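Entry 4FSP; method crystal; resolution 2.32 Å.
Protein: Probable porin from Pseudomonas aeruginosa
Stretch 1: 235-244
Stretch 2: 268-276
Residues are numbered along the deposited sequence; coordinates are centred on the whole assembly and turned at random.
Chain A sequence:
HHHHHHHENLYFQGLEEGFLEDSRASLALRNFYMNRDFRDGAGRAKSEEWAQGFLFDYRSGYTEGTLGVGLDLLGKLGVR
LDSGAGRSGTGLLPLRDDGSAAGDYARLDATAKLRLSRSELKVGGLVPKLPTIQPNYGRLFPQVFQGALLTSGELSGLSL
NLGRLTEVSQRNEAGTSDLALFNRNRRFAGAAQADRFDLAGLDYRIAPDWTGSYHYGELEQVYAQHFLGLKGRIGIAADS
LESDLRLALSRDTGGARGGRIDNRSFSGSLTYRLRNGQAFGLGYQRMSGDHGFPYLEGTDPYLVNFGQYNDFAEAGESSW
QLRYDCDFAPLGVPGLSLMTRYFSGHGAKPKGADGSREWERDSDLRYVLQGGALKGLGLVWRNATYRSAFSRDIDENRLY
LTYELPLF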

# COMPACT_ATOMS: atom_id res chain seq x y z
N GLY A 235 -20.98 15.18 6.22
CA GLY A 235 -22.17 14.34 6.30
C GLY A 235 -23.24 14.82 5.34
O GLY A 235 -23.36 16.02 5.12
N ILE A 236 -23.98 13.89 4.73
CA ILE A 236 -25.12 14.26 3.89
C ILE A 236 -26.24 13.21 3.85
O ILE A 236 -26.35 12.49 2.85
CB ILE A 236 -24.74 14.47 2.40
CG1 ILE A 236 -23.33 15.04 2.22
CG2 ILE A 236 -25.78 15.35 1.71
CD1 ILE A 236 -22.83 15.03 0.79
N ALA A 237 -27.03 13.06 4.90
CA ALA A 237 -26.73 13.54 6.24
C ALA A 237 -26.59 12.27 7.07
O ALA A 237 -25.87 12.25 8.08
CB ALA A 237 -27.85 14.41 6.76
N ALA A 238 -27.27 11.21 6.63
CA ALA A 238 -27.04 9.86 7.15
C ALA A 238 -25.94 9.19 6.34
O ALA A 238 -25.40 8.15 6.74
CB ALA A 238 -28.31 9.04 7.09
N ASP A 239 -25.62 9.78 5.19
CA ASP A 239 -24.53 9.32 4.33
C ASP A 239 -23.35 10.28 4.42
O ASP A 239 -23.35 11.20 5.23
CB ASP A 239 -25.01 9.20 2.88
CG ASP A 239 -26.27 8.36 2.75
OD1 ASP A 239 -26.34 7.28 3.38
OD2 ASP A 239 -27.19 8.80 2.03
N SER A 240 -22.33 10.07 3.59
CA SER A 240 -21.14 10.92 3.65
C SER A 240 -20.40 11.05 2.34
O SER A 240 -20.46 10.18 1.47
CB SER A 240 -20.18 10.45 4.74
OG SER A 240 -19.74 9.12 4.50
N LEU A 241 -19.70 12.17 2.21
CA LEU A 241 -18.89 12.49 1.05
C LEU A 241 -17.46 12.60 1.56
O LEU A 241 -17.18 13.34 2.51
CB LEU A 241 -19.35 13.82 0.45
CG LEU A 241 -18.64 14.29 -0.81
CD1 LEU A 241 -18.58 13.14 -1.79
CD2 LEU A 241 -19.37 15.47 -1.42
N GLU A 242 -16.55 11.84 0.94
CA GLU A 242 -15.16 11.83 1.34
C GLU A 242 -14.30 12.33 0.20
O GLU A 242 -14.61 12.12 -0.97
CB GLU A 242 -14.73 10.40 1.71
CG GLU A 242 -15.77 9.63 2.51
CD GLU A 242 -15.40 8.17 2.73
OE1 GLU A 242 -14.61 7.63 1.92
OE2 GLU A 242 -15.88 7.57 3.70
N SER A 243 -13.20 12.99 0.55
CA SER A 243 -12.30 13.53 -0.46
C SER A 243 -10.90 13.18 -0.04
O SER A 243 -10.61 13.09 1.15
CB SER A 243 -12.45 15.04 -0.53
OG SER A 243 -12.52 15.57 0.79
N ASP A 244 -10.02 13.01 -1.02
CA ASP A 244 -8.68 12.54 -0.75
C ASP A 244 -7.87 13.23 -1.83
O ASP A 244 -8.04 12.96 -3.01
CB ASP A 244 -8.66 10.99 -0.88
CG ASP A 244 -7.27 10.36 -0.70
OD1 ASP A 244 -6.24 11.08 -0.74
OD2 ASP A 244 -7.19 9.12 -0.55
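Stretch 2 (268-276) GSLTYRLRN

Stretch 2 lies beside stretch 1 as its antiparallel neighbour in a β-sheet, joined by a ladder of backbone hydrogen bonds and tied on one face by a two-pronged salt bridge. Strand 268-273 runs against strand 240-244 with 167° between their N-to-C directions and a closest axial approach of 4.7 Å, and both keep extended backbone angles.

The register alternates. Ser240 with Arg273, Glu242 with Thr271 and Asp244 with Ser269 are hydrogen-bonded pairs, each closing a ring of two bonds. In the central ring Glu242 N reaches Thr271 O at 2.9 Å and Thr271 N reaches Glu242 O at 2.8 Å; at the next pair, Arg273 N donates to Ser240 O at 2.9 Å and Ser240 N to Arg273 O at 3.1 Å. Between these rings, Leu241 faces Tyr272 and Ser243 faces Leu270, with CA atoms 4.7 and 4.6 Å apart and no direct backbone bond.

The same alternation sorts the side chains. Leu241, Ser243, Leu270 and Tyr272 share one face, where the apolar contact is diagonal: Leu241 CD1 packs 3.7 Å from Leu270 CG. The other face is polar. There Glu242 also reaches diagonally, past its partner Thr271, to Arg273: OE1 of Glu242 lies 2.9 Å from NH2 of Arg273, and OE2 of Glu242 lies 2.9 Å from NE of Arg273, so the carboxylate meets the guanidinium at its edge. Nearby, one water links Ser269 OG (2.6 Å) to Thr271 OG1 (2.8 Å), and another joins Ser269 OG (2.5 Å) to Asp244 OD2 (3.0 Å).

Beyond the paired strands, a side chain takes over from the backbone: Asp239, its CA-to-CB bond directed toward stretch 2, accepts a hydrogen bond at OD1 from Arg275 N at 2.6 Å.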

# COMPACT_ATOMS: atom_id res chain seq x y z
N GLY A 268 -6.39 12.40 -6.93
CA GLY A 268 -7.42 12.70 -5.96
C GLY A 268 -8.71 11.96 -6.19
O GLY A 268 -8.98 11.50 -7.30
N SER A 269 -9.53 11.85 -5.14
CA SER A 269 -10.79 11.13 -5.24
C SER A 269 -11.88 11.79 -4.45
O SER A 269 -11.64 12.51 -3.47
CB SER A 269 -10.66 9.69 -4.71
OG SER A 269 -10.36 9.68 -3.32
N LEU A 270 -13.10 11.48 -4.89
CA LEU A 270 -14.31 11.93 -4.25
C LEU A 270 -15.19 10.70 -4.12
O LEU A 270 -15.53 10.07 -5.13
CB LEU A 270 -15.01 12.95 -5.14
CG LEU A 270 -16.05 13.79 -4.42
CD1 LEU A 270 -15.39 14.45 -3.23
CD2 LEU A 270 -16.59 14.82 -5.37
N THR A 271 -15.57 10.34 -2.90
CA THR A 271 -16.40 9.15 -2.71
C THR A 271 -17.72 9.45 -2.01
O THR A 271 -17.73 9.99 -0.90
CB THR A 271 -15.68 8.07 -1.91
OG1 THR A 271 -14.47 7.70 -2.60
CG2 THR A 271 -16.58 6.84 -1.74
N TYR A 272 -18.82 9.09 -2.65
CA TYR A 272 -20.14 9.21 -2.04
C TYR A 272 -20.55 7.87 -1.45
O TYR A 272 -20.87 6.92 -2.18
CB TYR A 272 -21.14 9.66 -3.09
CG TYR A 272 -22.50 9.97 -2.53
CD1 TYR A 272 -22.65 10.45 -1.24
CD2 TYR A 272 -23.64 9.78 -3.30
CE1 TYR A 272 -23.89 10.74 -0.73
CE2 TYR A 272 -24.89 10.06 -2.79
CZ TYR A 272 -25.01 10.54 -1.51
OH TYR A 272 -26.26 10.83 -1.00
N ARG A 273 -20.55 7.78 -0.12
CA ARG A 273 -20.77 6.52 0.59
C ARG A 273 -22.13 6.49 1.29
O ARG A 273 -22.38 7.25 2.23
CB ARG A 273 -19.65 6.32 1.61
CG ARG A 273 -19.60 4.94 2.21
CD ARG A 273 -18.43 4.82 3.17
NE ARG A 273 -17.16 5.22 2.58
CZ ARG A 273 -16.37 4.41 1.88
NH1 ARG A 273 -16.72 3.15 1.67
NH2 ARG A 273 -15.22 4.87 1.39
N LEU A 274 -23.01 5.59 0.85
CA LEU A 274 -24.37 5.48 1.39
C LEU A 274 -24.46 4.56 2.61
O LEU A 274 -23.68 3.61 2.75
CB LEU A 274 -25.33 4.99 0.31
CG LEU A 274 -25.33 5.76 -1.01
CD1 LEU A 274 -26.42 5.25 -1.95
CD2 LEU A 274 -25.51 7.23 -0.75
N ARG A 275 -25.42 4.81 3.49
CA ARG A 275 -25.56 4.01 4.69
C ARG A 275 -26.01 2.58 4.39
O ARG A 275 -25.87 1.70 5.24
CB ARG A 275 -26.52 4.67 5.69
N ASN A 276 -26.53 2.33 3.19
CA ASN A 276 -26.98 0.97 2.84
C ASN A 276 -25.90 0.07 2.23
O ASN A 276 -26.22 -0.96 1.63
CB ASN A 276 -28.25 0.99 1.96
CG ASN A 276 -28.02 1.56 0.56
OD1 ASN A 276 -26.91 1.52 0.03
ND2 ASN A 276 -29.09 2.08 -0.04
O HOH W 1 -12.51 9.60 -1.91
O HOH W 2 -9.24 7.75 -2.20